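Local coordinates for EvdO1 (Micromonospora carbonacea, PDB 4XBZ), which is an oxygenase of the phytanoyl-CoA dioxygenase family that probably carries out an oxidative cyclization in the biosynthesis of orthosomycin antibiotics, at residues P141-M146 with G271-E276; H160-L165 with V178-I183; N168-T173 with S200-D205. One frame throughout, in Å; residues are numbered along the deposited sequence.

Within one double-stranded beta-helix, the centre of contact 2 lies about 10 Å from the centre of the chain, that of contact 1 about 14 Å and that of contact 3 about 22 Å. Contact 2 holds two of the three protein ligands of the nickel, His-160 and Asp-162. Contact 1 joins a strand of the larger sheet, which also contains strand 179-184, to the chain entering helix 275-293, with the Trp-143 side chain about 11 Å from the nickel. It meets contact 2 where Pro-272 CB packs 3.5 Å from Leu-165 CD1. Arg-161 links contact 2 to contact 3, its NH2 lying 2.9 Å from Ser-200 O, a probable hydrogen bond. Contacts 1 and 3 do not touch.

Contact 1: residues P141-M146 with G271-E276; sequences PTWDSM and GPHSAE
An aromatic and apolar contact, mostly buried, fastens the strand 139-147 to the turn that leads into helix 275-293, with Trp-143 and His-273 at its centre. The imidazole presents CE1 to the six-membered part of the indole, 3.5 Å from Trp-143 CZ3, and His-273 NE2 lies over one face of the tryptophan. The two planes are inclined at 51° with ring centroids 5.0 Å apart, an oblique meeting of the two rings. Trp-143 has CG anti to its carbonyl carbon (chi1 -80°), which carries the far end of the indole along to the turn although its CB does not point there. At the rim of the same ring, near its plane, Pro-272 CG approaches Trp-143 CH2 at 4.2 Å; a cis peptide bond precedes this proline. Thr-142 adds its methyl, CG2 standing 4.2 Å from His-273 CE1, while its hydroxyl bonds Glu-260 on the adjacent strand. Both imidazole nitrogens are engaged, ND1 with Glu-267 and NE2 with His-328, which fixes the rotation of the ring. His-328 also stacks on Trp-143, tying the C-terminal region into the cluster. The whole is an aromatic cluster joining the larger sheet of a double-stranded beta-helix, the fold of the phytanoyl-CoA dioxygenase family, to the turn between helices 264-270 and 275-293.

Contact 2: residues H160-L165 with V178-I183; sequences HRDAGL and VIDAGI. With NI (nickel (II) ion), chain I.
Asp-162 and Asp-180 meet at the metal site of the double-stranded beta-helix, where His-160 and Asp-162 supply the HxD part of the two-histidine, one-carboxylate facial triad and His-244 completes it. Nickel occupies the site here; enzymes of this family normally use iron. His-160 NE2 binds the nickel at 2.4 Å; its CG, set between the backbone N and the carbonyl carbon (chi1 68°), turns the ring toward the metal, and ND1 is held by Ala-158 O, which steadies the imidazole. Asp-162 gives the metal one oxygen, OD1, also at 2.4 Å, while OD2 stays 3.4 Å from the nickel and takes a hydrogen bond from His-238 NE2, a second-shell bond that would hold the carboxylate in its turn toward the metal. Asp-180, on strand 179-184, directs its own carboxylate at the same group, and the two planes stand 81° apart, almost perpendicular. The approach brings two acceptor oxygens together with no hydrogen bond assigned between them. A glycerol, probably from the crystallisation liquor, lies about 4 Å from the Asp-180 side chain, consistent with a pocket beside the metal. The closest approach of the two carboxylates is Asp-162 OD2 to Asp-180 OD2, at 3.0 Å.

Contact 3: residues N168-T173 with S200-D205; sequences NAVGVT and SNYWGD
Val-170 of the short helix 169-173 packs against the 3-10 turn 200-202 and the residues after it, an apolar join at the outer side of the double-stranded beta-helix. The apolar part rests on CG1, anti to the backbone N (chi1 170°), which settles over the backbone of Tyr-202, 3.8 Å from its CA. The same methyl comes to the edge of the phenol ring, near its plane, with CD1 at 3.9 Å; the tyrosine hydroxyl reaches beyond, to Arg-53 O. Against polar backbone atoms, CG2 touches two carbonyl oxygens roughly at right angles, Asn-201 O at 3.6 Å and Trp-203 O. An alanine here would remove both methyls and is likely to open a gap between helix and turn, with the CD1 edge of Tyr-202 losing the methyl packed against it. Within 200-205, Ser-200 CB lies 3.6 Å above the plane of the Trp-203 ring, over its centre. No hydrogen bond crosses the contact; each side has its own, Thr-173 N to Ala-169 O and Trp-203 N to Ser-200 O. The second subunit borders this region, Gln-269 of that chain packing on Val-170. Val-170 CG2 itself stands 3.5 Å from Trp-203 O.

Contact 1: residues P141-M146 with G271-E276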
ATOM      1  N   PRO A 141      14.529  -1.407   4.129  1.00 22.74           N
ATOM      2  CA  PRO A 141      14.571  -1.936   5.501  1.00 24.48           C
ATOM      3  C   PRO A 141      15.125  -0.909   6.498  1.00 24.92           C
ATOM      4  O   PRO A 141      16.130  -0.260   6.202  1.00 28.66           O
ATOM      5  CB  PRO A 141      15.506  -3.137   5.375  1.00 24.52           C
ATOM      6  CG  PRO A 141      16.465  -2.730   4.243  1.00 28.70           C
ATOM      7  CD  PRO A 141      15.593  -1.971   3.274  1.00 24.56           C
ATOM      8  N   THR A 142      14.493  -0.748   7.654  1.00 22.17           N
ATOM      9  CA  THR A 142      14.966   0.249   8.601  1.00 23.33           C
ATOM     10  C   THR A 142      15.476  -0.425   9.871  1.00 27.22           C
ATOM     11  O   THR A 142      16.586  -0.950   9.890  1.00 31.72           O
ATOM     12  CB  THR A 142      13.866   1.298   8.935  1.00 28.18           C
ATOM     13  OG1 THR A 142      12.688   0.633   9.392  1.00 31.01           O
ATOM     14  CG2 THR A 142      13.508   2.161   7.681  1.00 25.13           C
ATOM     15  N   TRP A 143      14.682  -0.398  10.930  1.00 26.30           N
ATOM     16  CA  TRP A 143      15.006  -1.130  12.134  1.00 23.18           C
ATOM     17  C   TRP A 143      15.067  -2.621  11.850  1.00 25.18           C
ATOM     18  O   TRP A 143      14.248  -3.154  11.092  1.00 27.77           O
ATOM     19  CB  TRP A 143      13.985  -0.824  13.245  1.00 23.59           C
ATOM     20  CG  TRP A 143      14.254   0.489  13.960  1.00 28.48           C
ATOM     21  CD1 TRP A 143      14.923   0.659  15.156  1.00 29.89           C
ATOM     22  CD2 TRP A 143      13.889   1.811  13.521  1.00 27.07           C
ATOM     23  NE1 TRP A 143      14.987   1.998  15.478  1.00 26.31           N
ATOM     24  CE2 TRP A 143      14.362   2.723  14.495  1.00 30.34           C
ATOM     25  CE3 TRP A 143      13.201   2.310  12.409  1.00 29.66           C
ATOM     26  CZ2 TRP A 143      14.165   4.102  14.386  1.00 31.37           C
ATOM     27  CZ3 TRP A 143      13.012   3.686  12.298  1.00 30.54           C
ATOM     28  CH2 TRP A 143      13.493   4.565  13.281  1.00 29.25           C
ATOM     29  N   ASP A 144      16.063  -3.287  12.430  1.00 23.65           N
ATOM     30  CA  ASP A 144      16.119  -4.745  12.432  1.00 24.88           C
ATOM     31  C   ASP A 144      16.633  -5.205  13.802  1.00 26.69           C
ATOM     32  O   ASP A 144      17.629  -4.693  14.318  1.00 29.92           O
ATOM     33  CB  ASP A 144      16.982  -5.286  11.270  1.00 25.23           C
ATOM     34  CG  ASP A 144      18.497  -5.234  11.547  1.00 31.18           C
ATOM     35  OD1 ASP A 144      19.008  -6.153  12.225  1.00 32.73           O
ATOM     36  OD2 ASP A 144      19.184  -4.296  11.063  1.00 29.07           O
ATOM     37  N   SER A 145      15.940  -6.157  14.409  1.00 27.28           N
ATOM     38  CA  SER A 145      16.270  -6.547  15.778  1.00 30.39           C
ATOM     39  C   SER A 145      15.647  -7.878  16.155  1.00 26.16           C
ATOM     40  O   SER A 145      14.795  -8.391  15.443  1.00 26.12           O
ATOM     41  CB  SER A 145      15.803  -5.472  16.770  1.00 29.78           C
ATOM     42  OG  SER A 145      14.398  -5.274  16.691  1.00 26.59           O
ATOM     43  N   MET A 146      16.076  -8.427  17.285  1.00 28.24           N
ATOM     44  CA  MET A 146      15.379  -9.550  17.864  1.00 24.50           C
ATOM     45  C   MET A 146      14.892  -9.166  19.243  1.00 29.26           C
ATOM     46  O   MET A 146      15.630  -8.557  20.031  1.00 29.24           O
ATOM     47  CB  MET A 146      16.262 -10.782  17.925  1.00 23.20           C
ATOM     48  CG  MET A 146      15.496 -12.033  18.318  1.00 27.66           C
ATOM     49  SD  MET A 146      16.555 -13.488  18.334  1.00 33.84           S
ATOM     50  CE  MET A 146      17.710 -13.020  19.610  1.00 27.86           C
ATOM     51  N   GLY A 271      11.595  12.043   6.746  1.00 28.58           N
ATOM     52  CA  GLY A 271      12.496  11.376   7.678  1.00 32.01           C
ATOM     53  C   GLY A 271      11.931  10.037   8.141  1.00 33.99           C
ATOM     54  O   GLY A 271      11.130   9.434   7.417  1.00 33.67           O
ATOM     55  N   PRO A 272      12.305   9.568   9.352  1.00 31.00           N
ATOM     56  CA  PRO A 272      13.147  10.200  10.373  1.00 31.13           C
ATOM     57  C   PRO A 272      14.643  10.158  10.110  1.00 32.46           C
ATOM     58  O   PRO A 272      15.386  10.808  10.837  1.00 35.34           O
ATOM     59  CB  PRO A 272      12.831   9.383  11.635  1.00 30.04           C
ATOM     60  CG  PRO A 272      12.413   8.064  11.131  1.00 29.64           C
ATOM     61  CD  PRO A 272      11.683   8.325   9.859  1.00 30.60           C
ATOM     62  N   HIS A 273      15.088   9.394   9.126  1.00 32.07           N
ATOM     63  CA  HIS A 273      16.516   9.277   8.888  1.00 32.58           C
ATOM     64  C   HIS A 273      17.027  10.344   7.937  1.00 36.46           C
ATOM     65  O   HIS A 273      16.256  10.946   7.191  1.00 37.68           O
ATOM     66  CB  HIS A 273      16.867   7.902   8.325  1.00 27.78           C
ATOM     67  CG  HIS A 273      16.507   6.772   9.232  1.00 32.48           C
ATOM     68  ND1 HIS A 273      15.314   6.089   9.132  1.00 28.15           N
ATOM     69  CD2 HIS A 273      17.187   6.201  10.257  1.00 30.50           C
ATOM     70  CE1 HIS A 273      15.275   5.144  10.055  1.00 29.54           C
ATOM     71  NE2 HIS A 273      16.394   5.199  10.755  1.00 31.29           N
ATOM     72  N   SER A 274      18.341  10.552   7.956  1.00 34.94           N
ATOM     73  CA  SER A 274      18.996  11.457   7.026  1.00 34.91           C
ATOM     74  C   SER A 274      18.858  10.915   5.605  1.00 34.28           C
ATOM     75  O   SER A 274      18.566   9.742   5.421  1.00 30.73           O
ATOM     76  CB  SER A 274      20.462  11.641   7.420  1.00 31.98           C
ATOM     77  OG  SER A 274      21.173  10.426   7.308  1.00 33.19           O
ATOM     78  N   ALA A 275      19.041  11.770   4.603  1.00 37.70           N
ATOM     79  CA  ALA A 275      18.797  11.372   3.216  1.00 35.60           C
ATOM     80  C   ALA A 275      19.760  10.280   2.767  1.00 32.64           C
ATOM     81  O   ALA A 275      19.427   9.458   1.912  1.00 33.60           O
ATOM     82  CB  ALA A 275      18.897  12.583   2.283  1.00 39.68           C
ATOM     83  N   GLU A 276      20.947  10.292   3.365  1.00 34.93           N
ATOM     84  CA  GLU A 276      22.007   9.311   3.118  1.00 39.58           C
ATOM     85  C   GLU A 276      21.627   7.880   3.535  1.00 33.34           C
ATOM     86  O   GLU A 276      22.025   6.902   2.894  1.00 31.72           O
ATOM     87  CB  GLU A 276      23.278   9.753   3.866  1.00 37.38           C
ATOM     88  CG  GLU A 276      24.499   8.857   3.708  1.00 45.71           C
ATOM     89  CD  GLU A 276      25.638   9.249   4.655  1.00 46.60           C
ATOM     90  OE1 GLU A 276      25.361   9.810   5.739  1.00 41.69           O
ATOM     91  OE2 GLU A 276      26.811   9.005   4.308  1.00 49.96           O
TER

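Contact 2: residues H160-L165 with V178-I183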
ATOM      1  N   HIS A 160       0.334   0.481  23.050  1.00 31.95           N
ATOM      2  CA  HIS A 160       1.091   1.556  22.445  1.00 31.14           C
ATOM      3  C   HIS A 160       1.057   1.454  20.932  1.00 29.70           C
ATOM      4  O   HIS A 160       0.809   0.386  20.371  1.00 31.55           O
ATOM      5  CB  HIS A 160       2.542   1.514  22.936  1.00 27.60           C
ATOM      6  CG  HIS A 160       3.298   0.320  22.439  1.00 36.06           C
ATOM      7  ND1 HIS A 160       3.034  -0.962  22.874  1.00 34.31           N
ATOM      8  CD2 HIS A 160       4.287   0.207  21.519  1.00 38.16           C
ATOM      9  CE1 HIS A 160       3.838  -1.812  22.256  1.00 35.77           C
ATOM     10  NE2 HIS A 160       4.607  -1.127  21.426  1.00 37.57           N
ATOM     11  N   ARG A 161       1.300   2.584  20.283  1.00 34.20           N
ATOM     12  CA  ARG A 161       1.706   2.611  18.889  1.00 31.68           C
ATOM     13  C   ARG A 161       3.225   2.591  18.834  1.00 34.02           C
ATOM     14  O   ARG A 161       3.887   3.028  19.775  1.00 36.28           O
ATOM     15  CB  ARG A 161       1.178   3.855  18.187  1.00 32.70           C
ATOM     16  CG  ARG A 161      -0.258   3.780  17.727  1.00 30.97           C
ATOM     17  CD  ARG A 161      -0.612   5.059  16.954  1.00 27.24           C
ATOM     18  NE  ARG A 161      -1.874   4.919  16.238  1.00 28.15           N
ATOM     19  CZ  ARG A 161      -2.599   5.940  15.790  1.00 32.01           C
ATOM     20  NH1 ARG A 161      -2.188   7.189  15.988  1.00 27.41           N
ATOM     21  NH2 ARG A 161      -3.736   5.712  15.136  1.00 28.37           N
ATOM     22  N   ASP A 162       3.776   2.080  17.740  1.00 35.33           N
ATOM     23  CA  ASP A 162       5.209   2.181  17.499  1.00 37.89           C
ATOM     24  C   ASP A 162       5.508   3.580  16.963  1.00 39.70           C
ATOM     25  O   ASP A 162       4.624   4.222  16.408  1.00 41.19           O
ATOM     26  CB  ASP A 162       5.672   1.080  16.536  1.00 37.60           C
ATOM     27  CG  ASP A 162       5.529  -0.317  17.146  1.00 40.69           C
ATOM     28  OD1 ASP A 162       5.813  -0.458  18.352  1.00 40.86           O
ATOM     29  OD2 ASP A 162       5.135  -1.268  16.441  1.00 40.83           O
ATOM     30  N   ALA A 163       6.732   4.070  17.149  1.00 42.33           N
ATOM     31  CA  ALA A 163       7.040   5.450  16.764  1.00 44.15           C
ATOM     32  C   ALA A 163       7.075   5.635  15.255  1.00 44.87           C
ATOM     33  O   ALA A 163       7.894   5.026  14.565  1.00 42.24           O
ATOM     34  CB  ALA A 163       8.360   5.898  17.361  1.00 38.78           C
ATOM     35  N   GLY A 164       6.195   6.494  14.746  1.00 48.37           N
ATOM     36  CA  GLY A 164       6.232   6.849  13.340  1.00 40.93           C
ATOM     37  C   GLY A 164       7.080   8.073  13.054  1.00 39.83           C
ATOM     38  O   GLY A 164       7.672   8.177  11.974  1.00 37.32           O
ATOM     39  N   LEU A 165       7.131   8.986  14.030  1.00 42.71           N
ATOM     40  CA  LEU A 165       7.706  10.333  13.885  1.00 44.98           C
ATOM     41  C   LEU A 165       6.932  11.202  12.855  1.00 40.73           C
ATOM     42  O   LEU A 165       7.430  12.247  12.423  1.00 40.87           O
ATOM     43  CB  LEU A 165       9.227  10.257  13.527  1.00 39.14           C
ATOM     44  CG  LEU A 165      10.055  11.523  13.174  1.00 39.52           C
ATOM     45  CD1 LEU A 165      11.407  11.600  13.885  1.00 41.19           C
ATOM     46  CD2 LEU A 165      10.209  11.748  11.634  1.00 35.99           C
ATOM     47  N   VAL A 178       4.217   1.911   6.600  1.00 23.31           N
ATOM     48  CA  VAL A 178       5.294   1.675   7.548  1.00 24.70           C
ATOM     49  C   VAL A 178       4.940   0.453   8.389  1.00 25.40           C
ATOM     50  O   VAL A 178       3.973   0.458   9.148  1.00 25.62           O
ATOM     51  CB  VAL A 178       5.538   2.892   8.461  1.00 22.22           C
ATOM     52  CG1 VAL A 178       6.661   2.602   9.438  1.00 21.33           C
ATOM     53  CG2 VAL A 178       5.840   4.128   7.613  1.00 24.28           C
ATOM     54  N   ILE A 179       5.727  -0.601   8.239  1.00 25.43           N
ATOM     55  CA  ILE A 179       5.312  -1.922   8.679  1.00 23.43           C
ATOM     56  C   ILE A 179       6.412  -2.657   9.456  1.00 26.36           C
ATOM     57  O   ILE A 179       7.577  -2.687   9.046  1.00 21.94           O
ATOM     58  CB  ILE A 179       4.882  -2.785   7.469  1.00 20.55           C
ATOM     59  CG1 ILE A 179       3.787  -2.082   6.657  1.00 21.63           C
ATOM     60  CG2 ILE A 179       4.442  -4.187   7.924  1.00 25.71           C
ATOM     61  CD1 ILE A 179       3.287  -2.894   5.479  1.00 22.94           C
ATOM     62  N   ASP A 180       6.006  -3.230  10.585  1.00 26.37           N
ATOM     63  CA  ASP A 180       6.785  -4.210  11.336  1.00 28.22           C
ATOM     64  C   ASP A 180       6.509  -5.635  10.865  1.00 26.88           C
ATOM     65  O   ASP A 180       5.362  -6.082  10.882  1.00 28.23           O
ATOM     66  CB  ASP A 180       6.447  -4.123  12.817  1.00 31.02           C
ATOM     67  CG  ASP A 180       7.443  -3.328  13.586  1.00 35.37           C
ATOM     68  OD1 ASP A 180       8.635  -3.371  13.217  1.00 38.28           O
ATOM     69  OD2 ASP A 180       7.031  -2.661  14.553  1.00 42.34           O
ATOM     70  N   ALA A 181       7.546  -6.350  10.451  1.00 26.41           N
ATOM     71  CA  ALA A 181       7.405  -7.774  10.185  1.00 23.88           C
ATOM     72  C   ALA A 181       8.023  -8.545  11.341  1.00 23.41           C
ATOM     73  O   ALA A 181       9.230  -8.435  11.600  1.00 24.18           O
ATOM     74  CB  ALA A 181       8.053  -8.154   8.884  1.00 21.16           C
ATOM     75  N   GLY A 182       7.186  -9.305  12.041  1.00 24.41           N
ATOM     76  CA  GLY A 182       7.614 -10.071  13.197  1.00 23.75           C
ATOM     77  C   GLY A 182       7.691 -11.527  12.820  1.00 25.78           C
ATOM     78  O   GLY A 182       6.667 -12.158  12.557  1.00 24.86           O
ATOM     79  N   ILE A 183       8.910 -12.056  12.761  1.00 23.79           N
ATOM     80  CA  ILE A 183       9.115 -13.458  12.422  1.00 23.44           C
ATOM     81  C   ILE A 183       9.351 -14.277  13.701  1.00 26.77           C
ATOM     82  O   ILE A 183      10.279 -14.020  14.473  1.00 24.68           O
ATOM     83  CB  ILE A 183      10.270 -13.598  11.444  1.00 24.86           C
ATOM     84  CG1 ILE A 183      10.008 -12.671  10.260  1.00 27.45           C
ATOM     85  CG2 ILE A 183      10.425 -15.037  10.989  1.00 27.13           C
ATOM     86  CD1 ILE A 183      11.079 -12.684   9.198  1.00 32.67           C
TER
HETATM   87 NI    NI I 401       5.446  -2.484  19.585  1.00 49.52          NI

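Contact 3: residues N168-T173 with S200-D205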
ATOM      1  N   ASN A 168       0.466  14.120  11.133  1.00 31.63           N
ATOM      2  CA  ASN A 168      -0.635  13.587  10.333  1.00 31.10           C
ATOM      3  C   ASN A 168      -0.399  12.110  10.008  1.00 32.81           C
ATOM      4  O   ASN A 168      -0.526  11.673   8.854  1.00 29.06           O
ATOM      5  CB  ASN A 168      -0.816  14.407   9.043  1.00 31.39           C
ATOM      6  CG  ASN A 168      -0.960  15.899   9.313  1.00 29.59           C
ATOM      7  OD1 ASN A 168      -1.935  16.337   9.922  1.00 31.35           O
ATOM      8  ND2 ASN A 168       0.008  16.685   8.842  1.00 26.48           N
ATOM      9  N   ALA A 169      -0.055  11.353  11.046  1.00 31.43           N
ATOM     10  CA  ALA A 169       0.421   9.993  10.882  1.00 28.15           C
ATOM     11  C   ALA A 169      -0.590   9.138  10.122  1.00 27.23           C
ATOM     12  O   ALA A 169      -0.227   8.397   9.217  1.00 29.57           O
ATOM     13  CB  ALA A 169       0.742   9.380  12.241  1.00 25.01           C
ATOM     14  N   VAL A 170      -1.861   9.255  10.474  1.00 27.27           N
ATOM     15  CA  VAL A 170      -2.901   8.460   9.820  1.00 25.00           C
ATOM     16  C   VAL A 170      -3.073   8.827   8.344  1.00 24.66           C
ATOM     17  O   VAL A 170      -3.195   7.948   7.492  1.00 26.11           O
ATOM     18  CB  VAL A 170      -4.234   8.606  10.561  1.00 28.07           C
ATOM     19  CG1 VAL A 170      -5.400   7.970   9.754  1.00 24.20           C
ATOM     20  CG2 VAL A 170      -4.105   7.995  11.973  1.00 22.23           C
ATOM     21  N   GLY A 171      -3.061  10.115   8.033  1.00 25.72           N
ATOM     22  CA  GLY A 171      -3.046  10.531   6.640  1.00 25.90           C
ATOM     23  C   GLY A 171      -1.888   9.884   5.891  1.00 28.59           C
ATOM     24  O   GLY A 171      -2.062   9.345   4.805  1.00 29.69           O
ATOM     25  N   VAL A 172      -0.708   9.893   6.499  1.00 24.88           N
ATOM     26  CA  VAL A 172       0.484   9.380   5.848  1.00 22.99           C
ATOM     27  C   VAL A 172       0.513   7.863   5.671  1.00 25.58           C
ATOM     28  O   VAL A 172       0.896   7.377   4.607  1.00 27.67           O
ATOM     29  CB  VAL A 172       1.740   9.801   6.621  1.00 27.23           C
ATOM     30  CG1 VAL A 172       2.996   9.301   5.913  1.00 27.41           C
ATOM     31  CG2 VAL A 172       1.779  11.301   6.754  1.00 28.24           C
ATOM     32  N   THR A 173       0.108   7.102   6.686  1.00 23.99           N
ATOM     33  CA  THR A 173       0.367   5.666   6.647  1.00 22.93           C
ATOM     34  C   THR A 173      -0.652   4.800   7.413  1.00 29.20           C
ATOM     35  O   THR A 173      -0.396   3.614   7.693  1.00 29.79           O
ATOM     36  CB  THR A 173       1.815   5.379   7.180  1.00 23.37           C
ATOM     37  OG1 THR A 173       2.160   4.010   6.957  1.00 25.90           O
ATOM     38  CG2 THR A 173       1.955   5.719   8.683  1.00 24.55           C
ATOM     39  N   SER A 200      -7.386   0.363  14.669  1.00 27.55           N
ATOM     40  CA  SER A 200      -6.938   1.499  15.476  1.00 25.59           C
ATOM     41  C   SER A 200      -5.842   2.267  14.742  1.00 24.21           C
ATOM     42  O   SER A 200      -5.479   3.372  15.145  1.00 26.11           O
ATOM     43  CB  SER A 200      -6.450   1.049  16.863  1.00 28.75           C
ATOM     44  OG  SER A 200      -5.397   0.099  16.775  1.00 27.14           O
ATOM     45  N   ASN A 201      -5.319   1.690  13.660  1.00 26.26           N
ATOM     46  CA  ASN A 201      -4.382   2.417  12.785  1.00 28.35           C
ATOM     47  C   ASN A 201      -4.996   3.656  12.127  1.00 26.88           C
ATOM     48  O   ASN A 201      -4.264   4.462  11.554  1.00 28.83           O
ATOM     49  CB  ASN A 201      -3.827   1.502  11.685  1.00 28.74           C
ATOM     50  CG  ASN A 201      -4.894   0.602  11.086  1.00 28.24           C
ATOM     51  OD1 ASN A 201      -5.573  -0.098  11.820  1.00 28.29           O
ATOM     52  ND2 ASN A 201      -5.051   0.619   9.748  1.00 25.35           N
ATOM     53  N   TYR A 202      -6.319   3.815  12.189  1.00 22.47           N
ATOM     54  CA  TYR A 202      -6.933   5.049  11.678  1.00 28.47           C
ATOM     55  C   TYR A 202      -7.439   6.021  12.761  1.00 29.86           C
ATOM     56  O   TYR A 202      -8.016   7.060  12.442  1.00 30.32           O
ATOM     57  CB  TYR A 202      -8.092   4.712  10.731  1.00 25.40           C
ATOM     58  CG  TYR A 202      -7.668   3.971   9.489  1.00 25.92           C
ATOM     59  CD1 TYR A 202      -7.001   4.628   8.454  1.00 25.03           C
ATOM     60  CD2 TYR A 202      -7.940   2.616   9.338  1.00 25.00           C
ATOM     61  CE1 TYR A 202      -6.608   3.950   7.307  1.00 20.93           C
ATOM     62  CE2 TYR A 202      -7.554   1.932   8.186  1.00 23.20           C
ATOM     63  CZ  TYR A 202      -6.890   2.606   7.182  1.00 23.44           C
ATOM     64  OH  TYR A 202      -6.506   1.941   6.040  1.00 28.27           O
ATOM     65  N   TRP A 203      -7.233   5.695  14.035  1.00 31.45           N
ATOM     66  CA  TRP A 203      -7.726   6.553  15.114  1.00 29.54           C
ATOM     67  C   TRP A 203      -6.963   7.869  15.187  1.00 30.80           C
ATOM     68  O   TRP A 203      -5.733   7.890  15.091  1.00 30.57           O
ATOM     69  CB  TRP A 203      -7.629   5.843  16.477  1.00 32.53           C
ATOM     70  CG  TRP A 203      -8.572   4.688  16.667  1.00 27.20           C
ATOM     71  CD1 TRP A 203      -9.521   4.243  15.791  1.00 30.37           C
ATOM     72  CD2 TRP A 203      -8.651   3.832  17.809  1.00 30.74           C
ATOM     73  NE1 TRP A 203     -10.175   3.154  16.310  1.00 28.96           N
ATOM     74  CE2 TRP A 203      -9.667   2.886  17.553  1.00 31.24           C
ATOM     75  CE3 TRP A 203      -7.955   3.765  19.025  1.00 28.18           C
ATOM     76  CZ2 TRP A 203     -10.007   1.891  18.468  1.00 30.65           C
ATOM     77  CZ3 TRP A 203      -8.290   2.782  19.924  1.00 30.89           C
ATOM     78  CH2 TRP A 203      -9.306   1.849  19.641  1.00 28.02           C
ATOM     79  N   GLY A 204      -7.688   8.968  15.371  1.00 32.38           N
ATOM     80  CA  GLY A 204      -7.052  10.246  15.632  1.00 33.68           C
ATOM     81  C   GLY A 204      -6.314  10.189  16.957  1.00 33.85           C
ATOM     82  O   GLY A 204      -6.549   9.289  17.745  1.00 33.66           O
ATOM     83  N   ASP A 205      -5.424  11.145  17.196  1.00 36.27           N
ATOM     84  CA  ASP A 205      -4.635  11.177  18.423  1.00 38.12           C
ATOM     85  C   ASP A 205      -5.484  11.135  19.698  1.00 41.87           C
ATOM     86  O   ASP A 205      -5.129  10.434  20.649  1.00 40.67           O
ATOM     87  CB  ASP A 205      -3.738  12.415  18.434  1.00 37.39           C
ATOM     88  CG  ASP A 205      -2.547  12.269  17.502  1.00 43.90           C
ATOM     89  OD1 ASP A 205      -2.610  11.405  16.603  1.00 43.97           O
ATOM     90  OD2 ASP A 205      -1.550  13.011  17.655  1.00 48.08           O
TER